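Local atomic coordinates of galactonate dehydratase (Zobellia galactanivorans, PDB entry 5OLC), a protein that belongs to the mandelate racemase/muconate lactonizing enzyme family of the enolase superfamily and joins an N-terminal alpha+beta domain to a TIM-type barrel. Residues K12-Y17 and P72-K77; V42-D47 and V111-I116; Y51-G56 and G370-M375; E228-P233 and I248-G253. One frame throughout, in Å; residues are numbered along the deposited sequence.

From the N terminus, strand 11-22 opens interaction 1, which closes at loop 72-77 over 54 intervening residues. Strands 36-46 and 51-56 start interactions 2 and 3 before that closure, so the three contacts cross. They also touch: Glu15 N to Lys43 O and Ile44 O to Gly52 N, probable hydrogen bonds, join neighbouring strands of one antiparallel sheet. Interaction 2 closes at helix 101-120 within the N-terminal domain. Interaction 3 spans 313 residues and ties that sheet to strand 371-373 near the C terminus. Interaction 4, between two successive barrel strands, is nested inside this long loop, its centre about 31 Å from that of interaction 3.

Interaction 1. Residues K12-Y17 and P72-K77; sequences KKIEPY and PFLLGK
Ile14 of strand 12-17 meets Leu74 and Leu75 of the loop 72-77 through apolar atoms alone, with no hydrogen bond across the pair. Its CA-CB bond is directed at the loop. From CB the side chain divides: CG2 is anti to the backbone N, whereas CG1 stands beside that N (chi1 -54°) and carries the branch that reaches across. CG1 comes 4.0 Å from Leu75 CD1. One bond further, Ile14 CD1 lies 3.5 Å from Leu74 CB and 3.9 Å from Leu74 CD1, the two side chains crossing at about a right angle. The same methyl is 3.7 Å from Leu75 CD1, so the tip of Ile14 touches two consecutive leucines, from directions about a right angle apart.

Leu74 and Leu75 are the first two residues of a type II beta turn from Leu74 to Lys77, with Gly76 at positive phi; the CA-CB bond of Leu74 points at the strand, whereas Leu75 reaches it with the end of its side chain. The strand is irregular here as well: Lys12 and Lys13 both face Thr45, a classic beta bulge at the start of the antiparallel sheet of the N-terminal domain. Leu75 CG rests 3.7 Å from Lys12 O, over the backbone of the bulge. Around the contact, Ile14 also packs on Ile44 and on Ile67 of helix 60-70, and Leu74 on Leu85 of helix 82-93. Gly76 is hydrogen-bonded through its backbone to Ile11, which fastens the turn beside the strand.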
loop_
_atom_site.group_PDB
_atom_site.type_symbol
_atom_site.label_atom_id
_atom_site.label_comp_id
_atom_site.label_asym_id
_atom_site.label_seq_id
_atom_site.Cartn_x
_atom_site.Cartn_y
_atom_site.Cartn_z
ATOM N N LYS A 12 -26.193 -44.862 -4.199
ATOM C CA LYS A 12 -26.411 -45.889 -5.220
ATOM C C LYS A 12 -26.687 -45.249 -6.610
ATOM O O LYS A 12 -26.119 -45.725 -7.605
ATOM C CB LYS A 12 -27.449 -46.974 -4.821
ATOM C CG LYS A 12 -28.935 -46.651 -4.983
ATOM C CD LYS A 12 -29.747 -47.937 -5.155
ATOM C CE LYS A 12 -31.204 -47.698 -5.487
ATOM N NZ LYS A 12 -32.031 -47.327 -4.298
ATOM N N LYS A 13 -27.486 -44.144 -6.665
ATOM C CA LYS A 13 -27.788 -43.488 -7.932
ATOM C C LYS A 13 -28.020 -41.948 -7.861
ATOM O O LYS A 13 -28.945 -41.475 -7.179
ATOM C CB LYS A 13 -28.976 -44.188 -8.644
ATOM C CG LYS A 13 -30.344 -44.112 -7.963
ATOM C CD LYS A 13 -31.266 -45.197 -8.498
ATOM C CE LYS A 13 -32.716 -44.957 -8.166
ATOM N NZ LYS A 13 -33.394 -46.188 -7.664
ATOM N N ILE A 14 -27.190 -41.185 -8.636
ATOM C CA ILE A 14 -27.320 -39.728 -8.828
ATOM C C ILE A 14 -28.098 -39.562 -10.153
ATOM O O ILE A 14 -27.690 -40.121 -11.170
ATOM C CB ILE A 14 -25.953 -38.950 -8.841
ATOM C CG1 ILE A 14 -25.101 -39.227 -7.579
ATOM C CG2 ILE A 14 -26.187 -37.433 -9.001
ATOM C CD1 ILE A 14 -23.627 -39.191 -7.818
ATOM N N GLU A 15 -29.228 -38.825 -10.129
ATOM C CA GLU A 15 -30.075 -38.646 -11.311
ATOM C C GLU A 15 -30.370 -37.182 -11.662
ATOM O O GLU A 15 -31.312 -36.595 -11.119
ATOM C CB GLU A 15 -31.380 -39.447 -11.181
ATOM C CG GLU A 15 -31.207 -40.938 -11.453
ATOM C CD GLU A 15 -32.225 -41.897 -10.857
ATOM O OE1 GLU A 15 -33.242 -41.442 -10.281
ATOM O OE2 GLU A 15 -31.994 -43.123 -10.969
ATOM N N PRO A 16 -29.609 -36.598 -12.625
ATOM C CA PRO A 16 -29.895 -35.216 -13.046
ATOM C C PRO A 16 -31.064 -35.115 -14.032
ATOM O O PRO A 16 -31.198 -35.949 -14.913
ATOM C CB PRO A 16 -28.570 -34.757 -13.644
ATOM C CG PRO A 16 -27.903 -36.018 -14.137
ATOM C CD PRO A 16 -28.464 -37.175 -13.374
ATOM N N TYR A 17 -31.934 -34.125 -13.851
ATOM C CA TYR A 17 -33.093 -33.916 -14.715
ATOM C C TYR A 17 -33.156 -32.481 -15.163
ATOM O O TYR A 17 -33.166 -31.581 -14.319
ATOM C CB TYR A 17 -34.415 -34.265 -14.016
ATOM C CG TYR A 17 -34.470 -35.649 -13.402
ATOM C CD1 TYR A 17 -34.642 -36.780 -14.199
ATOM C CD2 TYR A 17 -34.421 -35.826 -12.023
ATOM C CE1 TYR A 17 -34.708 -38.058 -13.640
ATOM C CE2 TYR A 17 -34.490 -37.099 -11.452
ATOM C CZ TYR A 17 -34.633 -38.214 -12.266
ATOM O OH TYR A 17 -34.689 -39.478 -11.728
ATOM N N PRO A 72 -19.334 -40.755 -11.599
ATOM C CA PRO A 72 -18.471 -41.940 -11.350
ATOM C C PRO A 72 -17.716 -41.976 -10.014
ATOM O O PRO A 72 -17.650 -43.059 -9.418
ATOM C CB PRO A 72 -17.501 -41.941 -12.529
ATOM C CG PRO A 72 -18.258 -41.281 -13.619
ATOM C CD PRO A 72 -19.093 -40.213 -12.953
ATOM N N PHE A 73 -17.183 -40.810 -9.527
ATOM C CA PHE A 73 -16.410 -40.712 -8.269
ATOM C C PHE A 73 -17.251 -40.420 -7.009
ATOM O O PHE A 73 -16.694 -40.076 -5.954
ATOM C CB PHE A 73 -15.264 -39.690 -8.374
ATOM C CG PHE A 73 -14.931 -39.151 -9.738
ATOM C CD1 PHE A 73 -14.004 -39.795 -10.551
ATOM C CD2 PHE A 73 -15.494 -37.968 -10.188
ATOM C CE1 PHE A 73 -13.677 -39.284 -11.805
ATOM C CE2 PHE A 73 -15.160 -37.452 -11.440
ATOM C CZ PHE A 73 -14.262 -38.120 -12.245
ATOM N N LEU A 74 -18.588 -40.556 -7.114
ATOM C CA LEU A 74 -19.484 -40.307 -5.986
ATOM C C LEU A 74 -20.287 -41.543 -5.560
ATOM O O LEU A 74 -20.724 -41.631 -4.410
ATOM C CB LEU A 74 -20.435 -39.126 -6.268
ATOM C CG LEU A 74 -19.878 -37.717 -6.279
ATOM C CD1 LEU A 74 -20.972 -36.734 -6.496
ATOM C CD2 LEU A 74 -19.187 -37.361 -4.994
ATOM N N LEU A 75 -20.502 -42.467 -6.497
ATOM C CA LEU A 75 -21.241 -43.712 -6.297
ATOM C C LEU A 75 -20.442 -44.659 -5.368
ATOM O O LEU A 75 -19.213 -44.799 -5.518
ATOM C CB LEU A 75 -21.469 -44.363 -7.690
ATOM C CG LEU A 75 -22.836 -44.218 -8.395
ATOM C CD1 LEU A 75 -23.402 -42.812 -8.328
ATOM C CD2 LEU A 75 -22.722 -44.622 -9.818
ATOM N N GLY A 76 -21.156 -45.264 -4.413
ATOM C CA GLY A 76 -20.593 -46.185 -3.422
ATOM C C GLY A 76 -19.879 -45.514 -2.259
ATOM O O GLY A 76 -19.058 -46.127 -1.558
ATOM N N LYS A 77 -20.204 -44.244 -2.045
ATOM C CA LYS A 77 -19.632 -43.421 -1.001
ATOM C C LYS A 77 -20.761 -42.878 -0.146
ATOM O O LYS A 77 -21.877 -42.645 -0.641
ATOM C CB LYS A 77 -18.773 -42.286 -1.609
ATOM C CG LYS A 77 -17.328 -42.704 -1.913
ATOM C CD LYS A 77 -16.896 -42.435 -3.351
ATOM C CE LYS A 77 -15.425 -42.731 -3.533
ATOM N NZ LYS A 77 -14.908 -42.268 -4.848
#

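Interaction 2. Residues V42-D47 and V111-I116; sequences VKITLD and VALWDI
Ile44 and Ala112 are the backbone pair of nearest approach, CA to CA 6.4 Å, where strand 42-46 passes helix 111-116 with their axes 8.3 Å apart and their N-to-C directions 43° from parallel. The CA-CB bonds of Val42, Ile44 and Leu46 point to the helix and those of Lys43 and Thr45 away from it, the alternation of a regular strand. Ile44 occupies the middle. Its CG1 stands beside the backbone N (chi1 -54°) and carries CD1 to the small side chain of Ala112, CD1 to CB 3.5 Å.

One helical turn later Ile116 comes in from another direction, its side chain crossing that of Ile44 at about a right angle. Ile116 CD1 lies 3.9 Å from Ile44 CB and 3.5 Å from Ile44 O, and therefore touches backbone as well as side chain. The two branches of Ile116 then share Leu46: CG2 meets Leu46 CD1 at 3.8 Å, and CD1 meets Leu46 CD2 at 3.9 Å. All the touching residues are buried, and none is hydrogen-bonded across. Nearby, Leu46 and Ile116 both pack on Ala79, while Val42 continues the row along the helix to Ala108. An antiparallel three-stranded sheet laid by one face against helix 101-120 is characteristic of the alpha+beta N-terminal domain of the enolase superfamily.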
loop_
_atom_site.group_PDB
_atom_site.type_symbol
_atom_site.label_atom_id
_atom_site.label_comp_id
_atom_site.label_asym_id
_atom_site.label_seq_id
_atom_site.Cartn_x
_atom_site.Cartn_y
_atom_site.Cartn_z
ATOM N N VAL A 42 -31.252 -32.390 -9.371
ATOM C CA VAL A 42 -30.686 -33.726 -9.077
ATOM C C VAL A 42 -31.447 -34.448 -7.983
ATOM O O VAL A 42 -31.944 -33.811 -7.053
ATOM C CB VAL A 42 -29.200 -33.754 -8.661
ATOM C CG1 VAL A 42 -28.299 -34.319 -9.741
ATOM C CG2 VAL A 42 -28.723 -32.415 -8.112
ATOM N N LYS A 43 -31.405 -35.793 -8.028
ATOM C CA LYS A 43 -31.926 -36.681 -7.009
ATOM C C LYS A 43 -30.828 -37.713 -6.722
ATOM O O LYS A 43 -30.496 -38.552 -7.570
ATOM C CB LYS A 43 -33.225 -37.365 -7.451
ATOM C CG LYS A 43 -33.990 -38.061 -6.324
ATOM C CD LYS A 43 -34.841 -39.154 -6.908
ATOM C CE LYS A 43 -35.945 -39.586 -5.986
ATOM N NZ LYS A 43 -37.082 -40.209 -6.725
ATOM N N ILE A 44 -30.229 -37.609 -5.532
ATOM C CA ILE A 44 -29.228 -38.576 -5.104
ATOM C C ILE A 44 -29.989 -39.511 -4.200
ATOM O O ILE A 44 -30.682 -39.056 -3.287
ATOM C CB ILE A 44 -27.976 -37.963 -4.404
ATOM C CG1 ILE A 44 -27.318 -36.881 -5.291
ATOM C CG2 ILE A 44 -26.957 -39.083 -4.028
ATOM C CD1 ILE A 44 -26.537 -35.892 -4.587
ATOM N N THR A 45 -29.900 -40.815 -4.492
ATOM C CA THR A 45 -30.545 -41.849 -3.695
ATOM C C THR A 45 -29.479 -42.847 -3.191
ATOM O O THR A 45 -28.587 -43.285 -3.933
ATOM C CB THR A 45 -31.784 -42.504 -4.392
ATOM O OG1 THR A 45 -31.453 -43.804 -4.875
ATOM C CG2 THR A 45 -32.408 -41.645 -5.509
ATOM N N LEU A 46 -29.605 -43.177 -1.895
ATOM C CA LEU A 46 -28.739 -44.089 -1.163
ATOM C C LEU A 46 -29.202 -45.538 -1.340
ATOM O O LEU A 46 -30.349 -45.767 -1.762
ATOM C CB LEU A 46 -28.746 -43.713 0.327
ATOM C CG LEU A 46 -28.406 -42.251 0.728
ATOM C CD1 LEU A 46 -28.329 -42.116 2.234
ATOM C CD2 LEU A 46 -27.096 -41.764 0.097
ATOM N N ASP A 47 -28.319 -46.523 -0.992
ATOM C CA ASP A 47 -28.623 -47.960 -1.058
ATOM C C ASP A 47 -29.949 -48.273 -0.337
ATOM O O ASP A 47 -30.720 -49.105 -0.806
ATOM C CB ASP A 47 -27.495 -48.800 -0.417
ATOM C CG ASP A 47 -26.113 -48.779 -1.049
ATOM O OD1 ASP A 47 -25.994 -48.362 -2.223
ATOM O OD2 ASP A 47 -25.157 -49.240 -0.390
ATOM N N VAL A 111 -26.468 -29.546 -2.230
ATOM C CA VAL A 111 -27.824 -29.269 -1.718
ATOM C C VAL A 111 -28.614 -30.580 -1.500
ATOM O O VAL A 111 -29.261 -30.739 -0.458
ATOM C CB VAL A 111 -28.571 -28.223 -2.594
ATOM C CG1 VAL A 111 -29.972 -27.924 -2.066
ATOM C CG2 VAL A 111 -27.763 -26.928 -2.704
ATOM N N ALA A 112 -28.495 -31.546 -2.433
ATOM C CA ALA A 112 -29.124 -32.868 -2.280
ATOM C C ALA A 112 -28.496 -33.686 -1.120
ATOM O O ALA A 112 -29.233 -34.394 -0.435
ATOM C CB ALA A 112 -29.073 -33.650 -3.592
ATOM N N LEU A 113 -27.166 -33.562 -0.867
ATOM C CA LEU A 113 -26.491 -34.267 0.252
ATOM C C LEU A 113 -26.874 -33.677 1.626
ATOM O O LEU A 113 -26.640 -34.304 2.675
ATOM C CB LEU A 113 -24.968 -34.214 0.107
ATOM C CG LEU A 113 -24.348 -35.002 -1.012
ATOM C CD1 LEU A 113 -22.945 -34.511 -1.280
ATOM C CD2 LEU A 113 -24.376 -36.473 -0.719
ATOM N N TRP A 114 -27.395 -32.437 1.605
ATOM C CA TRP A 114 -27.872 -31.706 2.771
ATOM C C TRP A 114 -29.326 -32.062 3.019
ATOM O O TRP A 114 -29.744 -32.049 4.180
ATOM C CB TRP A 114 -27.655 -30.187 2.621
ATOM C CG TRP A 114 -26.299 -29.725 3.093
ATOM C CD1 TRP A 114 -25.186 -29.545 2.331
ATOM C CD2 TRP A 114 -25.903 -29.472 4.448
ATOM N NE1 TRP A 114 -24.120 -29.202 3.123
ATOM C CE2 TRP A 114 -24.526 -29.160 4.430
ATOM C CE3 TRP A 114 -26.578 -29.493 5.687
ATOM C CZ2 TRP A 114 -23.820 -28.808 5.595
ATOM C CZ3 TRP A 114 -25.878 -29.161 6.842
ATOM C CH2 TRP A 114 -24.510 -28.839 6.793
ATOM N N ASP A 115 -30.089 -32.439 1.948
ATOM C CA ASP A 115 -31.475 -32.908 2.077
ATOM C C ASP A 115 -31.406 -34.309 2.643
ATOM O O ASP A 115 -32.112 -34.579 3.610
ATOM C CB ASP A 115 -32.231 -32.900 0.737
ATOM C CG ASP A 115 -33.753 -32.941 0.852
ATOM O OD1 ASP A 115 -34.291 -32.513 1.908
ATOM O OD2 ASP A 115 -34.413 -33.359 -0.134
ATOM N N ILE A 116 -30.486 -35.167 2.108
ATOM C CA ILE A 116 -30.208 -36.528 2.578
ATOM C C ILE A 116 -29.866 -36.496 4.053
ATOM O O ILE A 116 -30.545 -37.163 4.814
ATOM C CB ILE A 116 -29.091 -37.236 1.752
ATOM C CG1 ILE A 116 -29.640 -37.824 0.423
ATOM C CG2 ILE A 116 -28.365 -38.329 2.572
ATOM C CD1 ILE A 116 -28.575 -38.275 -0.596
#

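Interaction 3. Residues Y51-G56 and G370-M375; sequences YGWGEG and GVDVDM
Tyr51 and Asp372 form the polar link between strand 51-56 and segment 370-375. Tyr51 OH lies 2.7 Å from Asp372 OD1 and equally 2.7 Å from Asp372 OD2, so the hydroxyl hydrogen-bonds the carboxylate with both oxygens in reach. OD2 lies at the ring edge, in its plane, although ring and carboxylate planes are turned 39° apart. Tyr51 CG sits between the backbone N and carbonyl carbon, the crowded position (chi1 63°), with the CA-CB bond pointing toward segment 370-375. OD1 also accepts a weak bond from Val373 N (3.3 Å), which ties the carboxylate back to its own strand. Trp53 NE1 is 3.5 Å from Asp372 OD1, a close approach rather than a bond.

The apolar half is built on the Trp53 indole. Val373 CG2 stands 3.5 Å from the centroid of the six-membered ring, 12° off its normal, a CH-pi contact over the face. Met375 SD, 5.1 Å from the same centroid, meets the ring at its edge as a Met-aromatic contact. Backbone groups of the strand are satisfied from helix 101-120: Asp115 OD2 accepts Trp53 N, and Lys119 NZ donates to Tyr51 O. Strand 371-373 pairs with strand 350-357, while helix 309-321 of the barrel supplies Ile310 against Trp53 and Trp309 against Val371, placing the contact at the junction of the two domains.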
loop_
_atom_site.group_PDB
_atom_site.type_symbol
_atom_site.label_atom_id
_atom_site.label_comp_id
_atom_site.label_asym_id
_atom_site.label_seq_id
_atom_site.Cartn_x
_atom_site.Cartn_y
_atom_site.Cartn_z
ATOM N N TYR A 51 -33.598 -40.592 -0.456
ATOM C CA TYR A 51 -33.272 -39.677 -1.539
ATOM C C TYR A 51 -33.090 -38.283 -1.007
ATOM O O TYR A 51 -33.470 -38.004 0.126
ATOM C CB TYR A 51 -34.288 -39.731 -2.675
ATOM C CG TYR A 51 -35.695 -39.314 -2.302
ATOM C CD1 TYR A 51 -36.650 -40.259 -1.956
ATOM C CD2 TYR A 51 -36.113 -37.991 -2.446
ATOM C CE1 TYR A 51 -37.961 -39.890 -1.665
ATOM C CE2 TYR A 51 -37.422 -37.610 -2.169
ATOM C CZ TYR A 51 -38.346 -38.566 -1.785
ATOM O OH TYR A 51 -39.633 -38.199 -1.490
ATOM N N GLY A 52 -32.478 -37.438 -1.822
ATOM C CA GLY A 52 -32.212 -36.028 -1.554
ATOM C C GLY A 52 -32.305 -35.246 -2.847
ATOM O O GLY A 52 -31.774 -35.679 -3.879
ATOM N N TRP A 53 -33.029 -34.114 -2.809
ATOM C CA TRP A 53 -33.229 -33.245 -3.973
ATOM C C TRP A 53 -32.288 -32.013 -3.970
ATOM O O TRP A 53 -32.129 -31.335 -2.955
ATOM C CB TRP A 53 -34.718 -32.845 -4.119
ATOM C CG TRP A 53 -35.591 -33.927 -4.681
ATOM C CD1 TRP A 53 -36.521 -34.666 -4.007
ATOM C CD2 TRP A 53 -35.602 -34.407 -6.036
ATOM N NE1 TRP A 53 -37.122 -35.570 -4.862
ATOM C CE2 TRP A 53 -36.565 -35.442 -6.110
ATOM C CE3 TRP A 53 -34.918 -34.038 -7.206
ATOM C CZ2 TRP A 53 -36.858 -36.106 -7.306
ATOM C CZ3 TRP A 53 -35.194 -34.712 -8.378
ATOM C CH2 TRP A 53 -36.163 -35.724 -8.425
ATOM N N GLY A 54 -31.659 -31.771 -5.112
ATOM C CA GLY A 54 -30.723 -30.668 -5.307
ATOM C C GLY A 54 -30.994 -29.883 -6.567
ATOM O O GLY A 54 -31.814 -30.287 -7.382
ATOM N N GLU A 55 -30.313 -28.760 -6.724
ATOM C CA GLU A 55 -30.483 -27.858 -7.850
ATOM C C GLU A 55 -29.180 -27.096 -8.137
ATOM O O GLU A 55 -28.453 -26.721 -7.213
ATOM C CB GLU A 55 -31.616 -26.861 -7.522
ATOM C CG GLU A 55 -32.128 -26.017 -8.674
ATOM C CD GLU A 55 -33.406 -25.270 -8.334
ATOM O OE1 GLU A 55 -34.075 -25.647 -7.348
ATOM O OE2 GLU A 55 -33.731 -24.288 -9.038
ATOM N N GLY A 56 -28.914 -26.902 -9.422
ATOM C CA GLY A 56 -27.791 -26.133 -9.941
ATOM C C GLY A 56 -28.305 -24.895 -10.652
ATOM O O GLY A 56 -29.382 -24.949 -11.260
ATOM N N GLY A 370 -37.123 -29.938 3.209
ATOM C CA GLY A 370 -38.575 -29.921 3.341
ATOM C C GLY A 370 -39.243 -29.797 2.001
ATOM O O GLY A 370 -40.262 -29.110 1.872
ATOM N N VAL A 371 -38.638 -30.470 0.996
ATOM C CA VAL A 371 -39.093 -30.474 -0.394
ATOM C C VAL A 371 -39.117 -31.845 -1.046
ATOM O O VAL A 371 -38.264 -32.712 -0.774
ATOM C CB VAL A 371 -38.347 -29.489 -1.328
ATOM C CG1 VAL A 371 -38.882 -28.076 -1.180
ATOM C CG2 VAL A 371 -36.829 -29.570 -1.176
ATOM N N ASP A 372 -40.070 -31.972 -1.996
ATOM C CA ASP A 372 -40.271 -33.123 -2.854
ATOM C C ASP A 372 -40.552 -32.701 -4.295
ATOM O O ASP A 372 -40.841 -31.527 -4.558
ATOM C CB ASP A 372 -41.368 -34.045 -2.306
ATOM C CG ASP A 372 -40.857 -35.447 -2.043
ATOM O OD1 ASP A 372 -40.001 -35.929 -2.831
ATOM O OD2 ASP A 372 -41.308 -36.065 -1.048
ATOM N N VAL A 373 -40.421 -33.663 -5.228
ATOM C CA VAL A 373 -40.673 -33.463 -6.651
ATOM C C VAL A 373 -41.847 -34.369 -7.102
ATOM O O VAL A 373 -41.799 -35.584 -6.879
ATOM C CB VAL A 373 -39.380 -33.686 -7.490
ATOM C CG1 VAL A 373 -39.680 -33.862 -8.982
ATOM C CG2 VAL A 373 -38.367 -32.565 -7.257
ATOM N N ASP A 374 -42.896 -33.762 -7.721
ATOM C CA ASP A 374 -44.047 -34.471 -8.290
ATOM C C ASP A 374 -43.479 -35.163 -9.531
ATOM O O ASP A 374 -43.178 -34.493 -10.524
ATOM C CB ASP A 374 -45.171 -33.469 -8.669
ATOM C CG ASP A 374 -46.491 -34.058 -9.159
ATOM O OD1 ASP A 374 -46.497 -35.225 -9.604
ATOM O OD2 ASP A 374 -47.511 -33.332 -9.134
ATOM N N MET A 375 -43.270 -36.490 -9.446
ATOM C CA MET A 375 -42.632 -37.288 -10.499
ATOM C C MET A 375 -43.424 -37.363 -11.823
ATOM O O MET A 375 -42.837 -37.697 -12.860
ATOM C CB MET A 375 -42.267 -38.683 -9.976
ATOM C CG MET A 375 -41.282 -38.649 -8.812
ATOM S SD MET A 375 -39.740 -37.759 -9.138
ATOM C CE MET A 375 -38.637 -39.128 -9.528
#

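Interaction 4. Residues E228-P233 and I248-G253; sequences EEPVSP and IPISGG
Gly253 N donates to Glu229 OE2 in a nearly straight hydrogen bond, 3.0 Å long with an N-H...O angle of 167°, and meets the oxygen almost along its C-O axis. This bond joins the ends of successive parallel strands of the TIM-type barrel, 224-228 and 250-252, linked through helix 236-245 as a beta-alpha-beta unit. The CA-CB bond of Glu229 points away from the other segment, but the chain bends at chi2 (-85°) and brings the carboxylate back. The other oxygen, OE1, accepts a weak bond from His205 ND1. A second bond across the pair, Glu229 N to Ser251 O at 3.1 Å, is bent to 130° and weak.

Glu228 and Ser251 lie side by side, yet their polar ends bond elsewhere: Glu228 OE2 forms a salt bridge with Lys172 and lies close to Glu254, and Ser251 OG is hydrogen-bonded to Gln275. What they share is aliphatic, Ser251 CB lying 3.6 Å from Glu228 CA and 4.0 Å from Glu228 CG. These are the C-terminal strand ends where enzymes of this superfamily carry their active sites.

Beyond them lies side-chain packing. Tyr239 of helix 236-245 touches Glu229, Pro230 and Ile250, and further along the loop Pro233 packs on Arg98 of a second subunit. The CA-CB bond of Pro230 points toward the strand, and two ring atoms make contact: CD is 3.5 Å from Ser251 O, and CG is 3.9 Å from Ile250 CG2, the branch anti to the backbone N of Ile250.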
loop_
_atom_site.group_PDB
_atom_site.type_symbol
_atom_site.label_atom_id
_atom_site.label_comp_id
_atom_site.label_asym_id
_atom_site.label_seq_id
_atom_site.Cartn_x
_atom_site.Cartn_y
_atom_site.Cartn_z
ATOM N N GLU A 228 -28.406 -3.730 -6.754
ATOM C CA GLU A 228 -27.927 -5.067 -7.098
ATOM C C GLU A 228 -27.229 -5.093 -8.446
ATOM O O GLU A 228 -27.727 -4.513 -9.414
ATOM C CB GLU A 228 -29.073 -6.092 -7.044
ATOM C CG GLU A 228 -28.599 -7.504 -6.740
ATOM C CD GLU A 228 -29.689 -8.555 -6.655
ATOM O OE1 GLU A 228 -30.507 -8.485 -5.711
ATOM O OE2 GLU A 228 -29.699 -9.475 -7.505
ATOM N N GLU A 229 -26.062 -5.768 -8.484
ATOM C CA GLU A 229 -25.181 -5.926 -9.646
ATOM C C GLU A 229 -25.107 -4.620 -10.518
ATOM O O GLU A 229 -25.494 -4.647 -11.692
ATOM C CB GLU A 229 -25.586 -7.184 -10.450
ATOM C CG GLU A 229 -25.279 -8.497 -9.745
ATOM C CD GLU A 229 -23.874 -9.051 -9.916
ATOM O OE1 GLU A 229 -23.521 -9.443 -11.052
ATOM O OE2 GLU A 229 -23.156 -9.172 -8.897
ATOM N N PRO A 230 -24.677 -3.460 -9.944
ATOM C CA PRO A 230 -24.677 -2.199 -10.720
ATOM C C PRO A 230 -23.749 -2.134 -11.935
ATOM O O PRO A 230 -24.098 -1.491 -12.922
ATOM C CB PRO A 230 -24.291 -1.155 -9.679
ATOM C CG PRO A 230 -23.516 -1.912 -8.661
ATOM C CD PRO A 230 -24.218 -3.216 -8.563
ATOM N N VAL A 231 -22.561 -2.749 -11.845
ATOM C CA VAL A 231 -21.582 -2.808 -12.936
ATOM C C VAL A 231 -21.146 -4.270 -13.152
ATOM O O VAL A 231 -21.659 -5.167 -12.474
ATOM C CB VAL A 231 -20.371 -1.841 -12.766
ATOM C CG1 VAL A 231 -20.811 -0.376 -12.726
ATOM C CG2 VAL A 231 -19.517 -2.204 -11.550
ATOM N N SER A 232 -20.214 -4.507 -14.094
ATOM C CA SER A 232 -19.668 -5.826 -14.410
ATOM C C SER A 232 -19.084 -6.503 -13.143
ATOM O O SER A 232 -18.351 -5.832 -12.399
ATOM C CB SER A 232 -18.581 -5.686 -15.472
ATOM O OG SER A 232 -17.857 -6.889 -15.672
ATOM N N PRO A 233 -19.365 -7.815 -12.886
ATOM C CA PRO A 233 -18.764 -8.491 -11.711
ATOM C C PRO A 233 -17.228 -8.496 -11.728
ATOM O O PRO A 233 -16.578 -8.857 -10.743
ATOM C CB PRO A 233 -19.320 -9.916 -11.802
ATOM C CG PRO A 233 -19.720 -10.085 -13.220
ATOM C CD PRO A 233 -20.219 -8.748 -13.647
ATOM N N ILE A 248 -26.939 4.880 -1.574
ATOM C CA ILE A 248 -27.629 3.599 -1.801
ATOM C C ILE A 248 -26.649 2.419 -1.621
ATOM O O ILE A 248 -25.641 2.368 -2.337
ATOM C CB ILE A 248 -28.332 3.548 -3.192
ATOM C CG1 ILE A 248 -29.218 4.790 -3.445
ATOM C CG2 ILE A 248 -29.120 2.238 -3.357
ATOM C CD1 ILE A 248 -29.639 5.004 -4.907
ATOM N N PRO A 249 -26.928 1.469 -0.691
ATOM C CA PRO A 249 -26.014 0.326 -0.494
ATOM C C PRO A 249 -25.821 -0.519 -1.747
ATOM O O PRO A 249 -26.756 -0.691 -2.522
ATOM C CB PRO A 249 -26.664 -0.461 0.640
ATOM C CG PRO A 249 -27.523 0.523 1.328
ATOM C CD PRO A 249 -28.060 1.395 0.244
ATOM N N ILE A 250 -24.583 -0.980 -1.974
ATOM C CA ILE A 250 -24.183 -1.724 -3.172
ATOM C C ILE A 250 -24.161 -3.227 -2.920
ATOM O O ILE A 250 -23.477 -3.699 -2.011
ATOM C CB ILE A 250 -22.838 -1.167 -3.743
ATOM C CG1 ILE A 250 -22.892 0.376 -4.006
ATOM C CG2 ILE A 250 -22.348 -1.937 -4.972
ATOM C CD1 ILE A 250 -23.989 0.941 -5.001
ATOM N N SER A 251 -24.945 -3.959 -3.724
ATOM C CA SER A 251 -25.090 -5.414 -3.689
ATOM C C SER A 251 -24.351 -6.039 -4.846
ATOM O O SER A 251 -24.270 -5.432 -5.916
ATOM C CB SER A 251 -26.555 -5.799 -3.804
ATOM O OG SER A 251 -27.086 -6.176 -2.548
ATOM N N GLY A 252 -23.862 -7.259 -4.643
ATOM C CA GLY A 252 -23.148 -7.986 -5.685
ATOM C C GLY A 252 -22.575 -9.305 -5.235
ATOM O O GLY A 252 -22.408 -9.539 -4.040
ATOM N N GLY A 253 -22.271 -10.160 -6.198
ATOM C CA GLY A 253 -21.693 -11.464 -5.923
ATOM C C GLY A 253 -22.465 -12.593 -6.551
ATOM O O GLY A 253 -22.060 -13.745 -6.396
#